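PDB 6DHT: xyloglucan-specific endo-beta-1,4-glucanase BoGH9A, which hydrolyses internal beta-1,4-glucosidic linkages in the backbone of xyloglucan, releasing xyloglucan oligosaccharides in the breakdown of this polysaccharide by Bacteroides ovatus. Local coordinates for residues K113-Q118 against K164-A169; A129-R134 against D504-P509; V249-C254 against H498-S503. One frame throughout, in Å; residues are numbered along the deposited sequence. Where two conformers were deposited one is given.

Interaction 1: K113-Q118 against K164-A169. With EDO (1,2-ethanediol), chain G.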
loop_
_atom_site.group_PDB
_atom_site.type_symbol
_atom_site.label_atom_id
_atom_site.label_comp_id
_atom_site.label_asym_id
_atom_site.label_seq_id
_atom_site.Cartn_x
_atom_site.Cartn_y
_atom_site.Cartn_z
ATOM N N LYS A 113 -10.842 -2.976 -2.505
ATOM C CA LYS A 113 -12.096 -2.297 -2.787
ATOM C C LYS A 113 -12.036 -0.819 -2.382
ATOM O O LYS A 113 -12.803 -0.002 -2.903
ATOM C CB LYS A 113 -13.230 -3.030 -2.071
ATOM C CG LYS A 113 -14.637 -2.563 -2.333
ATOM C CD LYS A 113 -15.046 -2.611 -3.790
ATOM C CE LYS A 113 -16.550 -2.317 -3.928
ATOM N NZ LYS A 113 -17.435 -3.383 -3.385
ATOM N N SER A 114 -11.132 -0.459 -1.469
ATOM C CA SER A 114 -10.970 0.942 -1.091
ATOM C C SER A 114 -10.676 1.816 -2.305
ATOM O O SER A 114 -11.106 2.984 -2.358
ATOM C CB SER A 114 -9.844 1.093 -0.066
ATOM O OG SER A 114 -8.549 0.954 -0.646
ATOM N N PHE A 115 -9.944 1.275 -3.279
ATOM C CA PHE A 115 -9.594 2.012 -4.477
ATOM C C PHE A 115 -10.841 2.367 -5.297
ATOM O O PHE A 115 -10.932 3.466 -5.870
ATOM C CB PHE A 115 -8.596 1.222 -5.322
ATOM C CG PHE A 115 -7.228 1.151 -4.703
ATOM C CD1 PHE A 115 -6.915 0.179 -3.764
ATOM C CD2 PHE A 115 -6.251 2.086 -5.054
ATOM C CE1 PHE A 115 -5.652 0.160 -3.162
ATOM C CE2 PHE A 115 -5.000 2.051 -4.466
ATOM C CZ PHE A 115 -4.714 1.096 -3.511
ATOM N N TYR A 116 -11.800 1.442 -5.344
ATOM C CA TYR A 116 -13.075 1.703 -5.996
ATOM C C TYR A 116 -13.765 2.933 -5.381
ATOM O O TYR A 116 -14.223 3.820 -6.093
ATOM C CB TYR A 116 -13.973 0.457 -5.972
ATOM C CG TYR A 116 -15.421 0.788 -6.273
ATOM C CD1 TYR A 116 -15.866 0.965 -7.578
ATOM C CD2 TYR A 116 -16.336 0.932 -5.244
ATOM C CE1 TYR A 116 -17.187 1.291 -7.838
ATOM C CE2 TYR A 116 -17.658 1.247 -5.502
ATOM C CZ TYR A 116 -18.075 1.416 -6.804
ATOM O OH TYR A 116 -19.390 1.739 -7.084
ATOM N N TYR A 117 -13.785 3.014 -4.046
ATOM C CA TYR A 117 -14.376 4.162 -3.387
ATOM C C TYR A 117 -13.631 5.471 -3.715
ATOM O O TYR A 117 -14.228 6.554 -3.703
ATOM C CB TYR A 117 -14.431 3.943 -1.882
ATOM C CG TYR A 117 -15.443 2.907 -1.466
ATOM C CD1 TYR A 117 -16.810 3.189 -1.507
ATOM C CD2 TYR A 117 -15.045 1.663 -0.996
ATOM C CE1 TYR A 117 -17.737 2.265 -1.098
ATOM C CE2 TYR A 117 -15.970 0.729 -0.611
ATOM C CZ TYR A 117 -17.322 1.044 -0.660
ATOM O OH TYR A 117 -18.230 0.088 -0.242
ATOM N N GLN A 118 -12.339 5.391 -4.008
ATOM C CA GLN A 118 -11.558 6.572 -4.364
ATOM C C GLN A 118 -11.733 7.044 -5.822
ATOM O O GLN A 118 -11.113 8.036 -6.251
ATOM C CB GLN A 118 -10.069 6.332 -4.119
ATOM C CG GLN A 118 -9.650 6.095 -2.670
ATOM C CD GLN A 118 -9.754 7.331 -1.804
ATOM O OE1 GLN A 118 -10.710 7.486 -1.044
ATOM N NE2 GLN A 118 -8.743 8.187 -1.871
ATOM N N LYS A 164 -10.954 10.220 -14.955
ATOM C CA LYS A 164 -10.777 8.928 -14.278
ATOM C C LYS A 164 -9.604 9.028 -13.317
ATOM O O LYS A 164 -9.160 10.109 -12.958
ATOM C CB LYS A 164 -10.647 7.759 -15.269
ATOM C CG LYS A 164 -11.865 7.619 -16.178
ATOM C CD LYS A 164 -11.648 6.589 -17.260
ATOM C CE LYS A 164 -11.635 5.198 -16.700
ATOM N NZ LYS A 164 -11.588 4.224 -17.813
ATOM N N GLY A 165 -9.103 7.882 -12.878
ATOM C CA GLY A 165 -8.116 7.887 -11.812
ATOM C C GLY A 165 -8.710 8.021 -10.424
ATOM O O GLY A 165 -9.888 8.346 -10.252
ATOM N N TRP A 166 -7.872 7.760 -9.428
ATOM C CA TRP A 166 -8.297 7.814 -8.038
ATOM C C TRP A 166 -7.966 9.148 -7.359
ATOM O O TRP A 166 -6.929 9.730 -7.627
ATOM C CB TRP A 166 -7.599 6.737 -7.196
ATOM C CG TRP A 166 -7.682 5.334 -7.723
ATOM C CD1 TRP A 166 -8.810 4.617 -7.980
ATOM C CD2 TRP A 166 -6.574 4.473 -8.012
ATOM N NE1 TRP A 166 -8.471 3.355 -8.427
ATOM C CE2 TRP A 166 -7.103 3.244 -8.453
ATOM C CE3 TRP A 166 -5.192 4.623 -7.934
ATOM C CZ2 TRP A 166 -6.292 2.175 -8.797
ATOM C CZ3 TRP A 166 -4.388 3.552 -8.272
ATOM C CH2 TRP A 166 -4.940 2.349 -8.691
ATOM N N TYR A 167 -8.794 9.566 -6.414
ATOM C CA TYR A 167 -8.351 10.527 -5.428
ATOM C C TYR A 167 -7.148 9.927 -4.696
ATOM O O TYR A 167 -7.150 8.747 -4.334
ATOM C CB TYR A 167 -9.436 10.818 -4.416
ATOM C CG TYR A 167 -10.698 11.436 -4.956
ATOM C CD1 TYR A 167 -10.662 12.575 -5.740
ATOM C CD2 TYR A 167 -11.942 10.878 -4.653
ATOM C CE1 TYR A 167 -11.830 13.138 -6.210
ATOM C CE2 TYR A 167 -13.107 11.431 -5.138
ATOM C CZ TYR A 167 -13.036 12.567 -5.905
ATOM O OH TYR A 167 -14.193 13.128 -6.401
ATOM N N ASP A 168 -6.120 10.725 -4.444
ATOM C CA ASP A 168 -4.901 10.214 -3.837
ATOM C C ASP A 168 -5.084 9.693 -2.418
ATOM O O ASP A 168 -4.441 8.707 -2.021
ATOM C CB ASP A 168 -3.846 11.305 -3.790
ATOM C CG ASP A 168 -2.455 10.768 -3.571
ATOM O OD1 ASP A 168 -2.028 9.867 -4.332
ATOM O OD2 ASP A 168 -1.766 11.269 -2.671
ATOM N N ALA A 169 -5.880 10.381 -1.598
ATOM C CA ALA A 169 -5.754 10.198 -0.173
ATOM C C ALA A 169 -6.908 10.882 0.534
ATOM O O ALA A 169 -8.055 10.768 0.102
ATOM C CB ALA A 169 -4.408 10.782 0.271
HETATM C C1 EDO G . -16.518 -6.387 -1.026
HETATM O O1 EDO G . -17.242 -5.153 -0.865
HETATM C C2 EDO G . -15.029 -6.140 -0.796
HETATM O O2 EDO G . -14.776 -5.696 0.553
#
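The side-chain amide nitrogen of Q118 is held by two backbone carbonyls of 164-169. Q118 NE2 donates to Y167 O at 3.0 Å, and a second, weak bond runs from Q118 NE2 to A169 O at 3.3 Å. The stronger bond reaches its acceptor from above, with NE2 lying 62° out of the Y167 carbonyl plane; the weak one is the straighter at the hydrogen. A bend at chi2 (-70°) sets Q118 CD 3.9 Å from Y167 O. The other end of the amide is also engaged, because OE1 accepts from H498 NE2, so the rotation of the flat group is fixed from both ends.

The main chain of Q118 works in the reverse sense. Its carbonyl oxygen accepts a nearly straight bond from Y167 N, 2.8 Å from Q118 O, so that one residue grips both the N-H and the C=O of Y167. The same Q118 O is approached by W166 CA at 3.3 Å in a CA-H...O contact.

One turn back, F115 presents its edge to the indole of W166. F115 CD2 stands 3.6 Å above the centre of the W166 ring, and the F115 plane is turned 60° from that of the six-membered ring: an edge-to-face pair, with F115 CB adding an off-centre CH-pi contact to the five-membered ring. The W166 nitrogen finds its polar partner in E217.

A169, whose carbonyl takes the weak bond, lies beside E548, the predicted proton donor. The contact joins the end of helix 105-117 to the loop between strands 159-160 and 174-175, with F115 and W166 packed among helices 176-192 and 213-226 and F115 also touching helix 551-567.

Interaction 2: A129-R134 against D504-P509. With MG (magnesium ion), chain X.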
loop_
_atom_site.group_PDB
_atom_site.type_symbol
_atom_site.label_atom_id
_atom_site.label_comp_id
_atom_site.label_asym_id
_atom_site.label_seq_id
_atom_site.Cartn_x
_atom_site.Cartn_y
_atom_site.Cartn_z
ATOM N N ALA A 129 -21.325 -0.294 -3.826
ATOM C CA ALA A 129 -20.786 0.567 -2.771
ATOM C C ALA A 129 -21.400 0.330 -1.413
ATOM O O ALA A 129 -20.826 0.723 -0.402
ATOM C CB ALA A 129 -20.960 2.027 -3.157
ATOM N N GLY A 130 -22.571 -0.292 -1.368
ATOM C CA GLY A 130 -23.282 -0.398 -0.100
ATOM C C GLY A 130 -23.763 0.973 0.355
ATOM O O GLY A 130 -24.134 1.819 -0.466
ATOM N N GLN A 131 -23.744 1.222 1.660
ATOM C CA GLN A 131 -24.292 2.482 2.155
ATOM C C GLN A 131 -23.459 3.703 1.755
ATOM O O GLN A 131 -23.948 4.828 1.820
ATOM C CB GLN A 131 -24.474 2.454 3.674
ATOM C CG GLN A 131 -23.201 2.351 4.466
ATOM C CD GLN A 131 -23.464 2.351 5.968
ATOM O OE1 GLN A 131 -24.371 3.021 6.449
ATOM N NE2 GLN A 131 -22.686 1.581 6.705
ATOM N N TRP A 132 -22.213 3.488 1.326
ATOM C CA TRP A 132 -21.342 4.609 0.943
ATOM C C TRP A 132 -21.419 4.896 -0.547
ATOM O O TRP A 132 -20.397 4.961 -1.233
ATOM C CB TRP A 132 -19.885 4.339 1.349
ATOM C CG TRP A 132 -19.732 3.996 2.819
ATOM C CD1 TRP A 132 -19.585 4.867 3.854
ATOM C CD2 TRP A 132 -19.740 2.691 3.390
ATOM N NE1 TRP A 132 -19.498 4.185 5.033
ATOM C CE2 TRP A 132 -19.586 2.840 4.774
ATOM C CE3 TRP A 132 -19.861 1.404 2.861
ATOM C CZ2 TRP A 132 -19.556 1.755 5.632
ATOM C CZ3 TRP A 132 -19.827 0.336 3.706
ATOM C CH2 TRP A 132 -19.667 0.506 5.073
ATOM N N HIS A 133 -22.642 5.055 -1.044
ATOM C CA HIS A 133 -22.860 5.401 -2.440
ATOM C C HIS A 133 -22.870 6.903 -2.600
ATOM O O HIS A 133 -23.222 7.624 -1.660
ATOM C CB HIS A 133 -24.170 4.787 -2.964
ATOM C CG HIS A 133 -25.374 5.124 -2.142
ATOM N ND1 HIS A 133 -26.124 6.262 -2.354
ATOM C CD2 HIS A 133 -25.962 4.473 -1.109
ATOM C CE1 HIS A 133 -27.120 6.298 -1.486
ATOM N NE2 HIS A 133 -27.046 5.225 -0.721
ATOM N N ARG A 134 -22.465 7.368 -3.777
ATOM C CA ARG A 134 -22.494 8.791 -4.088
ATOM C C ARG A 134 -22.546 9.047 -5.576
ATOM O O ARG A 134 -22.328 8.158 -6.392
ATOM C CB ARG A 134 -21.292 9.508 -3.472
ATOM C CG ARG A 134 -19.945 9.136 -4.065
ATOM C CD ARG A 134 -18.770 9.800 -3.325
ATOM N NE ARG A 134 -17.578 9.730 -4.160
ATOM C CZ ARG A 134 -16.655 8.769 -4.118
ATOM N NH1 ARG A 134 -16.727 7.808 -3.222
ATOM N NH2 ARG A 134 -15.628 8.814 -4.960
ATOM N N ASP A 504 -19.542 12.822 3.823
ATOM C CA ASP A 504 -20.764 12.119 3.495
ATOM C C ASP A 504 -21.629 12.261 4.722
ATOM O O ASP A 504 -21.232 12.901 5.688
ATOM C CB ASP A 504 -20.525 10.663 3.058
ATOM C CG ASP A 504 -19.903 9.785 4.136
ATOM O OD1 ASP A 504 -19.962 10.092 5.343
ATOM O OD2 ASP A 504 -19.362 8.721 3.758
ATOM N N ASP A 505 -22.807 11.686 4.691
ATOM C CA ASP A 505 -23.687 11.832 5.829
ATOM C C ASP A 505 -23.868 10.459 6.441
ATOM O O ASP A 505 -24.940 10.104 6.892
ATOM C CB ASP A 505 -24.992 12.488 5.383
ATOM C CG ASP A 505 -24.759 13.877 4.773
ATOM O OD1 ASP A 505 -24.151 14.741 5.452
ATOM O OD2 ASP A 505 -25.157 14.095 3.607
ATOM N N ILE A 506 -22.769 9.703 6.461
ATOM C CA ILE A 506 -22.746 8.341 6.973
ATOM C C ILE A 506 -21.773 8.269 8.141
ATOM O O ILE A 506 -20.626 8.708 8.027
ATOM C CB ILE A 506 -22.340 7.355 5.865
ATOM C CG1 ILE A 506 -23.352 7.443 4.721
ATOM C CG2 ILE A 506 -22.263 5.937 6.407
ATOM C CD1 ILE A 506 -22.834 6.980 3.423
ATOM N N GLU A 507 -22.243 7.784 9.278
ATOM C CA GLU A 507 -21.437 7.754 10.492
ATOM C C GLU A 507 -20.205 6.856 10.298
ATOM O O GLU A 507 -19.076 7.277 10.533
ATOM C CB GLU A 507 -22.274 7.273 11.684
ATOM C CG GLU A 507 -21.477 7.112 12.976
ATOM C CD GLU A 507 -22.335 6.737 14.174
ATOM O OE1 GLU A 507 -23.572 6.889 14.104
ATOM O OE2 GLU A 507 -21.764 6.285 15.188
ATOM N N ASP A 508 -20.412 5.623 9.872
ATOM C CA ASP A 508 -19.278 4.727 9.723
ATOM C C ASP A 508 -18.404 5.190 8.561
ATOM O O ASP A 508 -18.902 5.598 7.508
ATOM C CB ASP A 508 -19.753 3.304 9.475
ATOM C CG ASP A 508 -20.303 2.653 10.713
ATOM O OD1 ASP A 508 -19.991 3.121 11.833
ATOM O OD2 ASP A 508 -21.046 1.672 10.548
ATOM N N PRO A 509 -17.075 5.135 8.751
ATOM C CA PRO A 509 -16.190 5.505 7.644
ATOM C C PRO A 509 -16.240 4.505 6.483
ATOM O O PRO A 509 -16.649 3.352 6.655
ATOM C CB PRO A 509 -14.806 5.458 8.288
ATOM C CG PRO A 509 -14.929 4.452 9.362
ATOM C CD PRO A 509 -16.314 4.673 9.927
HETATM MG MG MG X . -18.984 9.719 7.142
HETATM O O HOH W 1 -18.363 7.921 6.148
HETATM O O HOH W 2 -19.795 11.495 7.812
HETATM O O HOH W 3 -17.891 9.235 8.734
#
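W132 and I506 meet where a type II' beta turn, A129 to W132, faces the magnesium-binding loop 504-509, which itself opens with an Asx turn. From W132 CB the chain places CG anti to the carbonyl carbon (chi1 -54°), and the indole beyond it lies with its pyrrole edge against the loop. CD1 comes first: it sits 3.9 Å from I506 CG2, and D504 OD2 lies near the ring plane at the same edge. Next is NE1, which donates to D508 O at 2.9 Å. The bond is almost straight, 169° at the hydrogen, and its acceptor lies in the indole plane, although NE1 stands above the D508 carbonyl plane, 49° out of it. I506 CG2 also touches W132 NE1 at 3.6 Å, the two side chains crossing at about a right angle. Further round the ring, CZ2 approaches P509 O at 3.5 Å and the CB of D508 more distantly.

Q131 backs one face of the ring. Its CG rests over the centre of that face, and its OE1 reaches I506 CG2 at 3.6 Å, so the isoleucine methyl is touched by two residues of the turn, Q131 and W132.

The loop wraps round the metal. D504 OD1 binds the magnesium ion at 2.1 Å and also accepts from I506 N, closing the Asx turn; I506 O is a second ligand, S501 O a third, and three waters complete six positions. W132 thus docks on the outer shell of the site without touching the ion. One link between them is a water: bound to the magnesium, it donates to D504 OD2 and also to D508 O, 2.7 Å away, the very carbonyl oxygen that receives the indole N-H.

Interaction 3: V249-C254 against H498-S503. With MG (magnesium ion), chain X; EDO (1,2-ethanediol), chain F.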
loop_
_atom_site.group_PDB
_atom_site.type_symbol
_atom_site.label_atom_id
_atom_site.label_comp_id
_atom_site.label_asym_id
_atom_site.label_seq_id
_atom_site.Cartn_x
_atom_site.Cartn_y
_atom_site.Cartn_z
ATOM N N VAL A 249 -15.512 18.963 2.247
ATOM C CA VAL A 249 -16.775 19.026 1.535
ATOM C C VAL A 249 -16.890 17.848 0.577
ATOM O O VAL A 249 -15.885 17.216 0.247
ATOM C CB VAL A 249 -16.889 20.326 0.730
ATOM C CG1 VAL A 249 -16.748 21.533 1.667
ATOM C CG2 VAL A 249 -15.854 20.419 -0.349
ATOM N N LYS A 250 -18.106 17.563 0.131
ATOM C CA LYS A 250 -18.332 16.476 -0.807
ATOM C C LYS A 250 -17.729 16.805 -2.169
ATOM O O LYS A 250 -17.625 17.968 -2.547
ATOM C CB LYS A 250 -19.827 16.230 -0.987
ATOM C CG LYS A 250 -20.590 15.801 0.226
ATOM C CD LYS A 250 -22.101 15.912 -0.067
ATOM C CE LYS A 250 -22.959 15.804 1.183
ATOM N NZ LYS A 250 -23.232 14.393 1.527
ATOM N N PRO A 251 -17.336 15.785 -2.938
ATOM C CA PRO A 251 -16.791 16.110 -4.262
ATOM C C PRO A 251 -17.693 16.995 -5.147
ATOM O O PRO A 251 -17.196 17.898 -5.822
ATOM C CB PRO A 251 -16.593 14.729 -4.893
ATOM C CG PRO A 251 -16.307 13.846 -3.745
ATOM C CD PRO A 251 -17.167 14.361 -2.612
ATOM N N VAL A 252 -19.002 16.770 -5.122
ATOM C CA VAL A 252 -19.904 17.562 -5.952
ATOM C C VAL A 252 -19.955 19.035 -5.551
ATOM O O VAL A 252 -20.383 19.875 -6.343
ATOM C CB VAL A 252 -21.323 16.975 -5.972
ATOM C CG1 VAL A 252 -21.319 15.627 -6.674
ATOM C CG2 VAL A 252 -21.881 16.865 -4.586
ATOM N N ASP A 253 -19.511 19.350 -4.336
ATOM C CA ASP A 253 -19.482 20.737 -3.858
ATOM C C ASP A 253 -18.125 21.439 -4.055
ATOM O O ASP A 253 -17.947 22.606 -3.667
ATOM C CB ASP A 253 -19.919 20.761 -2.395
ATOM C CG ASP A 253 -21.333 20.221 -2.213
ATOM O OD1 ASP A 253 -22.164 20.435 -3.119
ATOM O OD2 ASP A 253 -21.615 19.566 -1.199
ATOM N N CYS A 254 -17.177 20.743 -4.678
ATOM C CA CYS A 254 -15.869 21.322 -4.942
ATOM C C CYS A 254 -15.942 22.251 -6.142
ATOM O O CYS A 254 -16.558 21.916 -7.153
ATOM C CB CYS A 254 -14.837 20.218 -5.196
ATOM S SG CYS A 254 -14.412 19.297 -3.717
ATOM N N HIS A 498 -10.146 11.913 6.127
ATOM C CA HIS A 498 -10.525 11.433 4.794
ATOM C C HIS A 498 -11.705 12.274 4.367
ATOM O O HIS A 498 -12.796 12.133 4.919
ATOM C CB HIS A 498 -10.952 9.961 4.913
ATOM C CG HIS A 498 -11.211 9.275 3.610
ATOM N ND1 HIS A 498 -12.086 8.208 3.497
ATOM C CD2 HIS A 498 -10.662 9.438 2.385
ATOM C CE1 HIS A 498 -12.072 7.767 2.251
ATOM N NE2 HIS A 498 -11.221 8.498 1.554
ATOM N N ARG A 499 -11.504 13.145 3.395
ATOM C CA ARG A 499 -12.591 14.046 3.022
ATOM C C ARG A 499 -13.831 13.285 2.553
ATOM O O ARG A 499 -14.949 13.709 2.833
ATOM C CB ARG A 499 -12.158 15.068 1.983
ATOM C CG ARG A 499 -11.291 16.210 2.542
ATOM C CD ARG A 499 -10.713 17.053 1.428
ATOM N NE ARG A 499 -9.935 18.197 1.922
ATOM C CZ ARG A 499 -8.720 18.108 2.434
ATOM N NH1 ARG A 499 -8.136 16.915 2.562
ATOM N NH2 ARG A 499 -8.077 19.197 2.823
ATOM N N LEU A 500 -13.670 12.137 1.888
ATOM C CA LEU A 500 -14.870 11.391 1.503
ATOM C C LEU A 500 -15.691 10.906 2.695
ATOM O O LEU A 500 -16.904 11.103 2.742
ATOM C CB LEU A 500 -14.515 10.186 0.633
ATOM C CG LEU A 500 -14.102 10.452 -0.812
ATOM C CD1 LEU A 500 -13.715 9.122 -1.494
ATOM C CD2 LEU A 500 -15.162 11.130 -1.636
ATOM N N SER A 501 -15.060 10.249 3.656
ATOM C CA SER A 501 -15.785 9.750 4.825
ATOM C C SER A 501 -16.322 10.894 5.693
ATOM O O SER A 501 -17.349 10.747 6.377
ATOM C CB SER A 501 -14.916 8.841 5.693
ATOM O OG SER A 501 -14.586 7.639 4.993
ATOM N N ALA A 502 -15.606 12.015 5.705
ATOM C CA ALA A 502 -15.937 13.098 6.633
ATOM C C ALA A 502 -17.080 13.936 6.097
ATOM O O ALA A 502 -17.799 14.567 6.885
ATOM C CB ALA A 502 -14.704 13.970 6.914
ATOM N N SER A 503 -17.260 13.978 4.784
ATOM C CA SER A 503 -18.265 14.855 4.185
ATOM C C SER A 503 -19.515 14.143 3.731
ATOM O O SER A 503 -20.459 14.787 3.272
ATOM C CB SER A 503 -17.681 15.630 3.016
ATOM O OG SER A 503 -17.326 14.754 1.960
HETATM MG MG MG X . -18.984 9.719 7.142
HETATM C C1 EDO F . -4.403 18.474 4.107
HETATM O O1 EDO F . -5.658 19.168 4.261
HETATM C C2 EDO F . -4.416 17.507 2.920
HETATM O O2 EDO F . -5.370 16.475 3.180
HETATM O O HOH W 1 -18.363 7.921 6.148
HETATM O O HOH W 2 -19.795 11.495 7.812
HETATM O O HOH W 3 -17.891 9.235 8.734
#
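S503 presses into the backbone of 249-254, and this is the more enclosed part of the contact: S503 CB lies 3.4 Å from V249 C, and S503 OG 3.3 Å from V249 O, without bonding to it. The hydroxyl is instead turned back into its own helix, where OG, between the backbone N and the carbonyl carbon (chi1 65°), donates to R499 O at 2.7 Å. That oxygen also accepts from S503 N, the two donors arriving from opposite faces of its plane. Beside this, P251 CG meets L500 CD2 at 3.6 Å, the side chains crossing at about a right angle.

On the solvent side K250 CG lies 3.2 Å from S503 O, yet the bond there, K250 NZ to S503 O at 3.3 Å, is weak.

Within the helix, S501 O binds the magnesium ion, while R499 extends towards D171, the predicted nucleophile; its terminal nitrogens hold an ethanediol, probably from the crystallisation liquor, and NH1 also bonds G170 O. With the S503 proton spent on R499 O, the join rests on van der Waals contact, one apolar pair and a weak bond, while the K250 ammonium, committed mainly to D505, ties it to the magnesium-binding loop.

From the N terminus, helix 105-117 delivers 113-118, and 129-134 follows shortly after it. Interaction 1 then closes the first loop at 164-169, with 45 residues between its segments. Interaction 2 waits far longer for its partner 504-509 and so crosses interaction 1 along the chain. Interaction 3 begins after interaction 1 has closed and lies wholly within the span of interaction 2, 249-254 meeting 498-503 just ahead of 504-509. In space the three adjoin: Y117 of interaction 1 touches A129 and R134 of interaction 2, and interactions 2 and 3 share the magnesium ion. Together they tie helix 105-117 to the loops and short helix 499-503 near the predicted catalytic residues.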